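Local structure of putative carboxynorspermidine decarboxylase protein (Sinorhizobium meliloti, 3MT1) at residues S261-E264 with L270-Y273. The protein probably uses pyridoxal 5'-phosphate to decarboxylate carboxynorspermidine and carboxyspermidine, yielding norspermidine and spermidine, and works as a homodimer. Residues are numbered along the deposited sequence; the frame is centred on the assembly and turned at random.
Sequences SSIE and LLIY
Ile263 and Glu264, opening the short helix 263-266, meet Leu270 and Leu271 of the next helix, 268-273, where the backbones come closest at Glu264 and Leu271, with CA atoms 6.1 Å apart. Ile263 and Leu271 carry most of the contact, their side chains crossing at about a right angle. The CD1 methyl of Ile263 presses against the root of Leu271, 3.7 Å from its CB, and also lies 4.0 Å from the Leu271 methyl CD1. With chi1 at 61°, CG1 of Ile263 sits between its own backbone N and carbonyl carbon, which sends CD1 to Leu271 while the other branch, CG2, meets CD1 of Leu270 at 4.1 Å. The second methyl of Leu271, CD2, meets the extended chain of Glu264 at a slant, 3.8 Å from its CB and 3.7 Å from carboxylate OE1. With CG anti to the backbone N (chi1 -174°) that chain runs out past CD2, and its other carboxylate oxygen, OE2, forms a salt bridge with Lys328 NZ of the second subunit. Ser262 is the N-cap of helix 263-266; Asp299 OD1 accepts a bond from Ile263 N, and OD2 pairs with Ser262 OG. Phe301 of strand 300-306 packs on Ile263, and Ile272 of the second subunit on Leu271. The two short helices lie in the connection between the parallel strands 255-259 and 286-291, beside Asp269, a predicted substrate-binding residue. Across the contact the chemistry is apolar packing, largely buried, while the charge of the buried Glu264 carboxylate is probably offset by Lys328 of the second subunit.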
loop_
_atom_site.group_PDB
_atom_site.type_symbol
_atom_site.label_atom_id
_atom_site.label_comp_id
_atom_site.label_asym_id
_atom_site.label_seq_id
_atom_site.Cartn_x
_atom_site.Cartn_y
_atom_site.Cartn_z
ATOM N N SER B 261 13.890 -2.203 -5.065
ATOM C CA SER B 261 12.826 -1.852 -4.169
ATOM C C SER B 261 11.792 -1.101 -4.990
ATOM O O SER B 261 11.999 -0.888 -6.187
ATOM C CB SER B 261 13.382 -0.945 -3.072
ATOM O OG SER B 261 12.410 -0.570 -2.116
ATOM N N SER B 262 10.704 -0.673 -4.350
ATOM C CA SER B 262 9.611 0.048 -5.007
ATOM C C SER B 262 8.919 0.988 -4.010
ATOM O O SER B 262 8.538 0.563 -2.912
ATOM C CB SER B 262 8.618 -0.978 -5.533
ATOM O OG SER B 262 7.499 -0.387 -6.141
ATOM N N ILE B 263 8.759 2.264 -4.371
ATOM C CA ILE B 263 8.053 3.170 -3.471
ATOM C C ILE B 263 6.615 2.739 -3.219
ATOM O O ILE B 263 6.093 2.982 -2.131
ATOM C CB ILE B 263 8.101 4.680 -3.868
ATOM C CG1 ILE B 263 7.453 4.946 -5.234
ATOM C CG2 ILE B 263 9.513 5.196 -3.845
ATOM C CD1 ILE B 263 6.995 6.355 -5.379
ATOM N N GLU B 264 5.983 2.068 -4.184
ATOM C CA GLU B 264 4.614 1.654 -3.961
ATOM C C GLU B 264 4.532 0.577 -2.886
ATOM O O GLU B 264 3.615 0.576 -2.052
ATOM C CB GLU B 264 3.887 1.202 -5.250
ATOM C CG GLU B 264 2.418 0.919 -4.950
ATOM C CD GLU B 264 1.547 0.783 -6.174
ATOM O OE1 GLU B 264 1.963 1.236 -7.248
ATOM O OE2 GLU B 264 0.455 0.194 -6.076
ATOM N N LEU B 270 5.481 8.054 0.072
ATOM C CA LEU B 270 6.113 8.807 -1.019
ATOM C C LEU B 270 5.277 8.812 -2.269
ATOM O O LEU B 270 5.194 9.827 -2.965
ATOM C CB LEU B 270 7.518 8.306 -1.369
ATOM C CG LEU B 270 8.490 8.198 -0.185
ATOM C CD1 LEU B 270 9.863 7.816 -0.693
ATOM C CD2 LEU B 270 8.502 9.525 0.655
ATOM N N LEU B 271 4.663 7.676 -2.582
ATOM C CA LEU B 271 3.819 7.652 -3.733
ATOM C C LEU B 271 2.550 8.442 -3.442
ATOM O O LEU B 271 2.188 9.296 -4.234
ATOM C CB LEU B 271 3.526 6.229 -4.185
ATOM C CG LEU B 271 2.627 6.112 -5.433
ATOM C CD1 LEU B 271 3.209 6.850 -6.655
ATOM C CD2 LEU B 271 2.374 4.653 -5.768
ATOM N N ILE B 272 1.898 8.175 -2.313
ATOM C CA ILE B 272 0.613 8.812 -1.971
ATOM C C ILE B 272 0.631 10.350 -1.997
ATOM O O ILE B 272 -0.283 11.001 -2.532
ATOM C CB ILE B 272 0.107 8.390 -0.575
ATOM C CG1 ILE B 272 -0.074 6.883 -0.496
ATOM C CG2 ILE B 272 -1.217 9.038 -0.315
ATOM C CD1 ILE B 272 -0.539 6.369 0.879
ATOM N N TYR B 273 1.660 10.905 -1.392
ATOM C CA TYR B 273 1.775 12.329 -1.255
ATOM C C TYR B 273 2.659 12.951 -2.324
ATOM O O TYR B 273 2.802 14.166 -2.370
ATOM C CB TYR B 273 2.214 12.678 0.178
ATOM C CG TYR B 273 1.181 12.168 1.144
ATOM C CD1 TYR B 273 -0.076 12.747 1.198
ATOM C CD2 TYR B 273 1.429 11.060 1.939
ATOM C CE1 TYR B 273 -1.046 12.262 2.026
ATOM C CE2 TYR B 273 0.467 10.575 2.797
ATOM C CZ TYR B 273 -0.772 11.178 2.825
ATOM O OH TYR B 273 -1.748 10.700 3.656
#